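Local structure of acetyl xylan esterase (Paenibacillus sp. R4, 6AGQ) at residues Y14-T19 with D254-A259; K53-Y58 with W73-K78; L86-K91 with E172-S177; S260-R265 with N287-P292. The protein probably hydrolyses acetyl esters, releasing acetyl groups from acetylated xylan, as a cold-active acetyl xylan esterase of the alpha/beta-hydrolase clan. All coordinates share one frame; numbering follows the deposited sequence.

Interaction 1: Y14-T19 with D254-A259; sequences YKPELT and DGMNMA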
# COMPACT_ATOMS: atom_id res chain seq x y z
N TYR A 14 -29.85 1.08 -17.06
CA TYR A 14 -29.51 -0.24 -16.50
C TYR A 14 -30.64 -0.75 -15.62
O TYR A 14 -30.85 -0.27 -14.51
CB TYR A 14 -28.18 -0.25 -15.74
CG TYR A 14 -27.75 -1.64 -15.27
CD1 TYR A 14 -27.74 -2.74 -16.14
CD2 TYR A 14 -27.37 -1.87 -13.94
CE1 TYR A 14 -27.35 -4.00 -15.71
CE2 TYR A 14 -26.99 -3.13 -13.50
CZ TYR A 14 -26.97 -4.20 -14.36
OH TYR A 14 -26.60 -5.47 -13.86
N LYS A 15 -31.35 -1.74 -16.12
CA LYS A 15 -32.52 -2.25 -15.50
C LYS A 15 -32.50 -3.78 -15.67
O LYS A 15 -33.25 -4.33 -16.44
CB LYS A 15 -33.73 -1.58 -16.15
CG LYS A 15 -35.02 -1.93 -15.47
CD LYS A 15 -36.15 -0.98 -15.86
CE LYS A 15 -37.38 -1.51 -15.16
NZ LYS A 15 -38.60 -0.72 -15.38
N PRO A 16 -31.65 -4.48 -14.90
CA PRO A 16 -31.57 -5.94 -15.01
C PRO A 16 -32.85 -6.63 -14.54
O PRO A 16 -33.68 -6.00 -13.88
CB PRO A 16 -30.41 -6.29 -14.06
CG PRO A 16 -30.50 -5.21 -13.01
CD PRO A 16 -30.98 -3.99 -13.69
N GLU A 17 -33.01 -7.91 -14.85
CA GLU A 17 -34.22 -8.68 -14.52
C GLU A 17 -34.39 -8.85 -12.99
O GLU A 17 -33.41 -9.01 -12.24
CB GLU A 17 -34.22 -10.04 -15.31
CG GLU A 17 -34.53 -11.34 -14.53
CD GLU A 17 -34.42 -12.65 -15.36
OE1 GLU A 17 -33.71 -12.71 -16.40
OE2 GLU A 17 -35.04 -13.66 -14.97
N LEU A 18 -35.62 -8.78 -12.50
CA LEU A 18 -35.85 -9.08 -11.09
C LEU A 18 -35.55 -10.58 -10.77
O LEU A 18 -35.75 -11.47 -11.58
CB LEU A 18 -37.25 -8.69 -10.64
CG LEU A 18 -37.59 -7.19 -10.74
CD1 LEU A 18 -39.09 -6.96 -10.53
CD2 LEU A 18 -36.77 -6.37 -9.74
N THR A 19 -35.04 -10.81 -9.58
CA THR A 19 -34.69 -12.12 -9.12
C THR A 19 -35.66 -12.60 -8.06
O THR A 19 -35.42 -13.67 -7.49
CB THR A 19 -33.30 -12.04 -8.50
OG1 THR A 19 -33.32 -11.13 -7.37
CG2 THR A 19 -32.28 -11.53 -9.60
N ASP A 254 -33.12 -8.56 -1.43
CA ASP A 254 -32.41 -7.72 -2.38
C ASP A 254 -33.16 -6.39 -2.59
O ASP A 254 -34.32 -6.37 -3.01
CB ASP A 254 -32.19 -8.45 -3.70
CG ASP A 254 -31.11 -7.79 -4.57
OD1 ASP A 254 -31.18 -6.56 -4.84
OD2 ASP A 254 -30.19 -8.53 -5.00
N GLY A 255 -32.48 -5.28 -2.33
CA GLY A 255 -33.07 -3.95 -2.51
C GLY A 255 -33.66 -3.67 -3.89
O GLY A 255 -34.62 -2.92 -4.01
N MET A 256 -33.10 -4.25 -4.93
CA MET A 256 -33.69 -4.18 -6.27
C MET A 256 -35.12 -4.78 -6.34
O MET A 256 -36.04 -4.20 -6.93
CB MET A 256 -32.75 -4.92 -7.20
CG MET A 256 -33.18 -5.04 -8.65
SD MET A 256 -31.79 -5.78 -9.52
CE MET A 256 -32.02 -7.54 -9.25
N ASN A 257 -35.32 -5.93 -5.72
CA ASN A 257 -36.67 -6.48 -5.57
C ASN A 257 -37.57 -5.67 -4.63
O ASN A 257 -38.78 -5.61 -4.90
CB ASN A 257 -36.61 -7.95 -5.11
CG ASN A 257 -35.91 -8.82 -6.10
OD1 ASN A 257 -36.01 -8.62 -7.32
ND2 ASN A 257 -35.17 -9.80 -5.60
N MET A 258 -37.03 -5.13 -3.49
CA MET A 258 -37.81 -4.18 -2.67
C MET A 258 -38.25 -2.92 -3.43
O MET A 258 -39.42 -2.48 -3.31
CB MET A 258 -37.00 -3.69 -1.44
CG MET A 258 -36.56 -4.77 -0.50
SD MET A 258 -38.00 -5.62 0.09
CE MET A 258 -37.15 -6.97 0.92
N ALA A 259 -37.31 -2.34 -4.18
CA ALA A 259 -37.57 -1.11 -5.02
C ALA A 259 -38.79 -1.23 -5.91
O ALA A 259 -39.53 -0.28 -6.11
CB ALA A 259 -36.38 -0.77 -5.90

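Interaction 2: K53-Y58 with W73-K78; sequences KSISIY and WYVTPK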
# COMPACT_ATOMS: atom_id res chain seq x y z
N LYS A 53 -31.09 21.81 25.14
CA LYS A 53 -32.39 21.96 25.78
C LYS A 53 -33.51 22.36 24.80
O LYS A 53 -34.64 22.34 25.17
CB LYS A 53 -32.28 22.95 26.94
CG LYS A 53 -33.43 22.91 27.94
CD LYS A 53 -33.03 23.37 29.35
CE LYS A 53 -34.03 24.34 29.99
NZ LYS A 53 -33.91 25.69 29.38
N SER A 54 -33.22 22.63 23.53
CA SER A 54 -34.26 22.84 22.49
C SER A 54 -35.02 21.57 21.98
O SER A 54 -35.96 21.68 21.18
CB SER A 54 -33.66 23.62 21.30
OG SER A 54 -32.88 22.80 20.43
N ILE A 55 -34.57 20.40 22.40
CA ILE A 55 -35.15 19.14 22.02
C ILE A 55 -35.39 18.28 23.28
O ILE A 55 -34.69 18.44 24.28
CB ILE A 55 -34.23 18.38 21.02
CG1 ILE A 55 -32.86 18.06 21.64
CG2 ILE A 55 -34.03 19.19 19.75
CD1 ILE A 55 -31.95 17.21 20.73
N SER A 56 -36.38 17.39 23.21
CA SER A 56 -36.46 16.29 24.15
C SER A 56 -35.87 15.04 23.53
O SER A 56 -36.18 14.70 22.34
CB SER A 56 -37.90 16.03 24.59
OG SER A 56 -38.44 17.27 25.07
N ILE A 57 -35.09 14.32 24.34
CA ILE A 57 -34.32 13.12 23.94
C ILE A 57 -34.68 11.92 24.77
O ILE A 57 -34.49 11.96 25.97
CB ILE A 57 -32.78 13.34 24.10
CG1 ILE A 57 -32.30 14.41 23.11
CG2 ILE A 57 -31.98 12.04 23.89
CD1 ILE A 57 -31.09 15.13 23.63
N TYR A 58 -35.16 10.84 24.12
CA TYR A 58 -35.52 9.63 24.79
C TYR A 58 -34.64 8.49 24.42
O TYR A 58 -34.36 8.27 23.26
CB TYR A 58 -36.95 9.25 24.46
CG TYR A 58 -37.96 10.30 24.90
CD1 TYR A 58 -38.54 10.25 26.16
CD2 TYR A 58 -38.27 11.36 24.07
CE1 TYR A 58 -39.47 11.22 26.56
CE2 TYR A 58 -39.17 12.35 24.44
CZ TYR A 58 -39.76 12.28 25.70
OH TYR A 58 -40.62 13.28 26.06
N TRP A 73 -32.74 5.97 19.94
CA TRP A 73 -32.85 7.32 20.42
C TRP A 73 -34.03 7.90 19.67
O TRP A 73 -34.05 7.82 18.48
CB TRP A 73 -31.61 8.16 20.11
CG TRP A 73 -30.31 7.83 20.74
CD1 TRP A 73 -29.18 7.53 20.10
CD2 TRP A 73 -29.99 7.87 22.14
NE1 TRP A 73 -28.16 7.36 20.99
CE2 TRP A 73 -28.63 7.55 22.26
CE3 TRP A 73 -30.72 8.13 23.30
CZ2 TRP A 73 -27.95 7.45 23.52
CZ3 TRP A 73 -30.06 8.07 24.55
CH2 TRP A 73 -28.68 7.72 24.64
N TYR A 74 -34.94 8.54 20.39
CA TYR A 74 -36.12 9.20 19.84
C TYR A 74 -36.01 10.65 20.29
O TYR A 74 -35.78 10.91 21.45
CB TYR A 74 -37.40 8.57 20.40
CG TYR A 74 -38.68 9.27 19.96
CD1 TYR A 74 -39.05 9.29 18.61
CD2 TYR A 74 -39.54 9.82 20.88
CE1 TYR A 74 -40.20 9.89 18.17
CE2 TYR A 74 -40.73 10.45 20.46
CZ TYR A 74 -41.04 10.49 19.10
OH TYR A 74 -42.19 11.09 18.63
N VAL A 75 -36.10 11.56 19.36
CA VAL A 75 -35.83 12.99 19.57
C VAL A 75 -37.01 13.77 19.00
O VAL A 75 -37.50 13.48 17.85
CB VAL A 75 -34.51 13.42 18.87
CG1 VAL A 75 -34.27 14.87 19.03
CG2 VAL A 75 -33.30 12.68 19.44
N THR A 76 -37.50 14.73 19.78
CA THR A 76 -38.54 15.70 19.29
C THR A 76 -38.23 17.15 19.71
O THR A 76 -37.51 17.37 20.72
CB THR A 76 -39.97 15.38 19.81
OG1 THR A 76 -40.11 15.84 21.14
CG2 THR A 76 -40.24 13.93 19.81
N PRO A 77 -38.75 18.13 18.94
CA PRO A 77 -38.70 19.50 19.44
C PRO A 77 -39.28 19.58 20.86
O PRO A 77 -40.23 18.87 21.16
CB PRO A 77 -39.59 20.26 18.48
CG PRO A 77 -39.83 19.37 17.30
CD PRO A 77 -39.71 17.99 17.82
N LYS A 78 -38.67 20.36 21.76
CA LYS A 78 -39.20 20.45 23.12
C LYS A 78 -40.59 21.13 23.07
O LYS A 78 -40.95 21.79 22.08
CB LYS A 78 -38.26 21.23 24.06
CG LYS A 78 -38.09 22.71 23.71
CD LYS A 78 -37.79 23.56 24.95
CE LYS A 78 -37.39 24.99 24.61
NZ LYS A 78 -38.34 25.63 23.65

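Interaction 3: L86-K91 with E172-S177; sequences LPVLVK and EEVDAS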
# COMPACT_ATOMS: atom_id res chain seq x y z
N LEU A 86 -46.66 15.88 14.30
CA LEU A 86 -45.26 15.95 13.98
C LEU A 86 -44.93 14.99 12.86
O LEU A 86 -45.14 13.77 13.02
CB LEU A 86 -44.36 15.60 15.20
CG LEU A 86 -44.39 16.56 16.38
CD1 LEU A 86 -43.36 16.14 17.40
CD2 LEU A 86 -44.11 18.00 15.98
N PRO A 87 -44.33 15.49 11.79
CA PRO A 87 -43.71 14.53 10.85
C PRO A 87 -42.54 13.76 11.49
O PRO A 87 -42.09 14.12 12.58
CB PRO A 87 -43.28 15.41 9.65
CG PRO A 87 -43.37 16.84 10.11
CD PRO A 87 -44.15 16.90 11.38
N VAL A 88 -42.12 12.66 10.88
CA VAL A 88 -41.13 11.81 11.53
C VAL A 88 -40.15 11.21 10.54
O VAL A 88 -40.51 10.83 9.46
CB VAL A 88 -41.76 10.71 12.45
CG1 VAL A 88 -42.54 9.66 11.70
CG2 VAL A 88 -40.71 9.99 13.28
N LEU A 89 -38.89 11.13 10.96
CA LEU A 89 -37.82 10.53 10.20
C LEU A 89 -37.24 9.33 10.96
O LEU A 89 -36.88 9.39 12.17
CB LEU A 89 -36.78 11.59 9.91
CG LEU A 89 -35.75 11.20 8.87
CD1 LEU A 89 -35.39 12.40 8.04
CD2 LEU A 89 -34.51 10.57 9.52
N VAL A 90 -37.13 8.21 10.27
CA VAL A 90 -36.48 7.02 10.86
C VAL A 90 -35.18 6.80 10.14
O VAL A 90 -35.12 6.63 8.88
CB VAL A 90 -37.43 5.78 10.77
CG1 VAL A 90 -36.75 4.53 11.28
CG2 VAL A 90 -38.69 6.01 11.61
N LYS A 91 -34.12 6.83 10.93
CA LYS A 91 -32.77 6.63 10.46
C LYS A 91 -32.24 5.19 10.76
O LYS A 91 -32.30 4.71 11.89
CB LYS A 91 -31.85 7.65 11.12
CG LYS A 91 -30.40 7.50 10.82
CD LYS A 91 -29.57 8.71 11.23
CE LYS A 91 -28.11 8.48 10.84
NZ LYS A 91 -27.26 9.53 11.47
N GLU A 172 -48.11 9.40 20.18
CA GLU A 172 -49.34 10.15 19.92
C GLU A 172 -49.08 11.46 19.17
O GLU A 172 -49.88 11.86 18.34
CB GLU A 172 -50.13 10.35 21.21
CG GLU A 172 -50.67 9.01 21.75
CD GLU A 172 -51.81 8.36 20.92
OE1 GLU A 172 -52.49 9.03 20.09
OE2 GLU A 172 -52.01 7.13 21.14
N GLU A 173 -47.94 12.09 19.43
CA GLU A 173 -47.55 13.32 18.73
C GLU A 173 -47.21 13.13 17.24
O GLU A 173 -47.24 14.10 16.48
CB GLU A 173 -46.38 14.02 19.46
CG GLU A 173 -45.04 13.29 19.44
CD GLU A 173 -44.83 12.24 20.57
OE1 GLU A 173 -45.85 11.86 21.28
OE2 GLU A 173 -43.65 11.77 20.73
N VAL A 174 -46.90 11.88 16.82
CA VAL A 174 -46.47 11.64 15.46
C VAL A 174 -47.65 11.59 14.48
O VAL A 174 -48.70 11.03 14.77
CB VAL A 174 -45.58 10.38 15.38
CG1 VAL A 174 -45.43 9.89 13.96
CG2 VAL A 174 -44.19 10.73 15.96
N ASP A 175 -47.48 12.24 13.33
CA ASP A 175 -48.37 12.12 12.13
C ASP A 175 -47.87 10.93 11.25
O ASP A 175 -46.83 11.02 10.57
CB ASP A 175 -48.28 13.41 11.32
CG ASP A 175 -49.28 13.49 10.17
OD1 ASP A 175 -49.87 12.46 9.76
OD2 ASP A 175 -49.47 14.64 9.69
N ALA A 176 -48.65 9.85 11.27
CA ALA A 176 -48.32 8.60 10.60
C ALA A 176 -48.41 8.71 9.06
O ALA A 176 -47.79 7.92 8.33
CB ALA A 176 -49.24 7.47 11.14
N SER A 177 -49.09 9.74 8.56
CA SER A 177 -49.03 10.02 7.11
C SER A 177 -47.79 10.87 6.68
O SER A 177 -47.65 11.22 5.50
CB SER A 177 -50.37 10.64 6.67
OG SER A 177 -50.47 11.99 7.12

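Interaction 4: S260-R265 with N287-P292; sequences SRIKAR and NHLAGP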
# COMPACT_ATOMS: atom_id res chain seq x y z
N SER A 260 -39.01 -2.44 -6.40
CA SER A 260 -40.15 -2.74 -7.29
C SER A 260 -41.52 -2.62 -6.57
O SER A 260 -42.55 -2.54 -7.20
CB SER A 260 -39.92 -4.16 -7.82
OG SER A 260 -41.12 -4.78 -8.09
N ARG A 261 -41.53 -2.65 -5.23
CA ARG A 261 -42.76 -2.48 -4.43
C ARG A 261 -42.89 -1.16 -3.67
O ARG A 261 -43.85 -1.00 -2.95
CB ARG A 261 -42.90 -3.66 -3.47
CG ARG A 261 -43.12 -4.99 -4.20
CD ARG A 261 -42.12 -6.02 -3.73
NE ARG A 261 -42.49 -7.34 -4.18
CZ ARG A 261 -41.85 -8.07 -5.09
NH1 ARG A 261 -40.75 -7.64 -5.69
NH2 ARG A 261 -42.32 -9.30 -5.39
N ILE A 262 -41.91 -0.25 -3.80
CA ILE A 262 -41.93 1.09 -3.20
C ILE A 262 -42.78 2.04 -4.00
O ILE A 262 -42.51 2.25 -5.19
CB ILE A 262 -40.49 1.69 -3.10
CG1 ILE A 262 -39.62 0.80 -2.20
CG2 ILE A 262 -40.52 3.12 -2.58
CD1 ILE A 262 -38.18 1.19 -2.10
N LYS A 263 -43.79 2.63 -3.35
CA LYS A 263 -44.64 3.73 -3.95
C LYS A 263 -44.38 5.12 -3.39
O LYS A 263 -44.82 6.13 -3.96
CB LYS A 263 -46.13 3.45 -3.75
CG LYS A 263 -46.76 2.43 -4.69
CD LYS A 263 -47.00 1.07 -4.04
CE LYS A 263 -48.29 0.40 -4.56
NZ LYS A 263 -48.35 0.39 -6.05
N ALA A 264 -43.72 5.16 -2.23
CA ALA A 264 -43.08 6.35 -1.71
C ALA A 264 -42.26 7.07 -2.77
O ALA A 264 -41.69 6.46 -3.65
CB ALA A 264 -42.20 5.99 -0.46
N ARG A 265 -42.23 8.39 -2.65
CA ARG A 265 -41.33 9.27 -3.38
C ARG A 265 -39.93 9.09 -2.84
O ARG A 265 -39.78 9.12 -1.64
CB ARG A 265 -41.79 10.75 -3.23
CG ARG A 265 -40.86 11.75 -3.88
CD ARG A 265 -41.31 13.21 -3.71
NE ARG A 265 -42.70 13.37 -4.09
CZ ARG A 265 -43.17 13.66 -5.31
NH1 ARG A 265 -42.37 13.90 -6.36
NH2 ARG A 265 -44.50 13.79 -5.46
N ASN A 287 -33.68 2.17 -10.79
CA ASN A 287 -34.43 2.02 -12.07
C ASN A 287 -35.64 1.08 -11.99
O ASN A 287 -36.41 1.00 -12.95
CB ASN A 287 -33.47 1.58 -13.20
CG ASN A 287 -32.57 2.70 -13.65
OD1 ASN A 287 -32.97 3.85 -13.60
ND2 ASN A 287 -31.35 2.38 -14.05
N HIS A 288 -35.81 0.41 -10.85
CA HIS A 288 -37.00 -0.38 -10.53
C HIS A 288 -37.99 0.25 -9.55
O HIS A 288 -39.03 -0.28 -9.31
CB HIS A 288 -36.56 -1.77 -9.97
CG HIS A 288 -36.22 -2.76 -11.03
ND1 HIS A 288 -34.92 -3.13 -11.31
CD2 HIS A 288 -37.00 -3.42 -11.91
CE1 HIS A 288 -34.92 -4.01 -12.29
NE2 HIS A 288 -36.17 -4.20 -12.68
N LEU A 289 -37.68 1.39 -8.98
CA LEU A 289 -38.62 2.10 -8.10
C LEU A 289 -39.93 2.31 -8.85
O LEU A 289 -39.90 2.65 -10.02
CB LEU A 289 -38.04 3.44 -7.67
CG LEU A 289 -36.82 3.35 -6.73
CD1 LEU A 289 -36.23 4.71 -6.56
CD2 LEU A 289 -37.18 2.80 -5.35
N ALA A 290 -41.04 2.04 -8.20
CA ALA A 290 -42.35 2.17 -8.82
C ALA A 290 -42.87 3.63 -8.71
O ALA A 290 -43.58 4.10 -9.61
CB ALA A 290 -43.33 1.17 -8.19
N GLY A 291 -42.49 4.38 -7.66
CA GLY A 291 -43.06 5.73 -7.45
C GLY A 291 -42.15 6.82 -7.97
O GLY A 291 -41.08 6.52 -8.45
N PRO A 292 -42.52 8.10 -7.81
CA PRO A 292 -41.60 9.20 -8.16
C PRO A 292 -40.25 9.14 -7.48
O PRO A 292 -40.14 8.70 -6.34
CB PRO A 292 -42.33 10.46 -7.67
CG PRO A 292 -43.74 10.01 -7.36
CD PRO A 292 -43.66 8.56 -7.02
O HOH W 1 -40.01 5.76 -5.48

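Interaction 1: Y14-T19 with D254-A259
Asn-257 turns its carboxamide toward Thr-19 and meets it with both ends. Its ND2 donates to Thr-19 OG1 at 2.9 Å, with the hydroxyl oxygen close to the amide plane and the bond fairly straight at 161°. Its OD1 accepts from the backbone N of Thr-19 at 3.3 Å, in the carbonyl plane and on a lone pair, though more bent. An asparagine suits the place because one flat group supplies both a donor and an acceptor, so the two bonds fix its rotation. ND2 also donates to Ser-251 O. The Thr-19 hydroxyl sits between its own N and carbonyl carbon (chi1 62°), which puts it beside the N that Asn-257 also grips.

The apolar part is built round Met-256, whose long unbranched chain runs out to the loop with CG anti to the backbone N (chi1 177°) and bends at its last torsion. Its SD lies 3.8 Å from Pro-16 CG, and its CE touches Thr-19 CG2 at 4.0 Å. Leu-18 brings CD2 against Met-256 CG at 4.0 Å. Separately, Met-256 CE lies against the carbonyl oxygen of Glu-17, 3.6 Å from O.

A capping bond lies at the N-terminal end of the helix: Asp-254, the N-cap residue, accepts through the anti lone pair of OD1 from Met-256 N at 3.0 Å. A bound zinc ion lies about 4 Å from the Thr-19 side chain.

The contact ties the loop between helices 8-11 and 24-36 to the short helix 255-259, with Ala-284 of helix 279-286 against Pro-16 and Met-256, and Phe-24 of helix 24-36 against Asn-257.

Interaction 2: K53-Y58 with W73-K78
Tyr-74 O accepts from Tyr-58 N at 2.7 Å. Tyr-74 N returns a bond to Tyr-58 O, so the two tyrosines form an antiparallel hydrogen-bonded pair. Ser-56 and Thr-76 form the next such pair, with Ser-56 N 2.7 Å from Thr-76 O. Beyond it Lys-78 N reaches Ser-54 O at 3.1 Å, closing the end of the ladder.

The tyrosine side chains lie side by side and point the same way, CD2 of Tyr-58 being 3.8 Å from CD2 of Tyr-74. The Tyr-58 ring also turns its edge to Tyr-74 O. Broad and flat, a tyrosine suits this face because its ring can pack along the strand against its neighbour.

Branched aliphatic residues, well suited to extended strands, fill the other face. Ile-57 CG1 runs beside Val-75 CG2 at 4.2 Å, and Ile-55 CD1 crosses to Val-75 CG1 at 3.7 Å. Trp-73 brings CE3 within 3.6 Å of Tyr-58 O, which lies near the ring plane.

These segments belong to the beta hairpin of strands 55-63 and 69-77. Strand 43-46 flanks it on one side and strand 114-118 on the other, while helix 106-110 packs on Ile-55 and Val-75.

Interaction 3: L86-K91 with E172-S177
Leu-86 joins Glu-173 and Asp-175 through its backbone, the two hydrogen bonds straddling Val-174. Leu-86 N donates to Glu-173 O at 2.9 Å, and Leu-86 O accepts from Asp-175 N at 2.8 Å. Together they make a short parallel bridge centred on Leu-86 and Val-174.

The apolar contacts are few. Val-88 CG1 meets Val-174 CG1 at 3.7 Å, the two side chains crossing at about a right angle; compact branched residues fit this buried place between the two strands. Leu-86 CD1 touches the aliphatic CG of Glu-173 at 3.9 Å. Beyond CG the glutamate bends away at chi2 (-86°), and its OE2 accepts a bond from Tyr-74 OH.

Within 172-177, Asp-175 OD1 is gripped twice from the same face of its carboxylate: by Ser-177 N in an Asx turn, and by Ser-177 OG at 2.7 Å. An aspartate is short enough to fold back on the chain where it turns a corner.

The segment 172-177 links helix 153-170 to strand 179-184. Val-168 of that helix lies against Val-88, and strand 86-92 runs in the central sheet between strands 114-118 and 179-184.

Interaction 4: S260-R265 with N287-P292
Two loops that each lead into a strand of the central sheet run beside one another here: the loop 260-265 leads into strand 265-271, the loop 287-292 into strand 293-298. Ile-262 O is approached by two successive amides, Ala-290 N at 3.4 Å and Gly-291 N at 3.3 Å, both weak and bent bonds. Ala-290 CB also rests on this oxygen, at 3.3 Å. Glycine suits the next position, since a CB at Gly-291 would run into the carbonyl oxygens of Lys-263 and Ala-264.

On the buried side Ile-262 and Leu-289 lie side by side and point the same way, Ile-262 CD1 lying 3.8 Å from Leu-289 CD2. Helix 186-197 receives Ile-262 through Leu-192 and Ala-195, and Leu-289 touches Ala-259 of helix 255-259, so this apolar pair faces the interior of the alpha/beta-hydrolase fold, in which helices flank the sheet.

Where the strands begin, a water donates to both Ala-264 O (2.6 Å) and Pro-292 O (3.1 Å), bridging two carbonyls that could not bond to each other. Pro-292 O also receives a CA-H...O contact from Arg-265, at 3.2 Å from CA. The Arg-265 chain bends at chi3 (-50°), and Pro-292 lies over one face of its guanidinium, CB 3.7 Å from NH1; the flat cation suits a proline ring at the surface, and it also makes a cation-pi contact with Tyr-320.

In the fold
Interaction 3 is buried and interaction 4 lies at the surface; interactions 1 and 2 are partly buried. Interactions 2 and 3 touch and share the central sheet: the first is a ladder of antiparallel bonds at the hairpin, the second a single parallel bridge, and the Tyr-74 to Glu-173 bond couples them. Interactions 1 and 4 also touch, through Tyr-14 O with Asn-287 ND2 and through Leu-18 packing on His-288. Side-chain amide bonds and methionine packing join loop to helix in interaction 1, whereas weak amide bonds and a water join loops in interaction 4. Interactions 1 and 2 lie on opposite sides of the chain's centre, their centres about 38 Å apart.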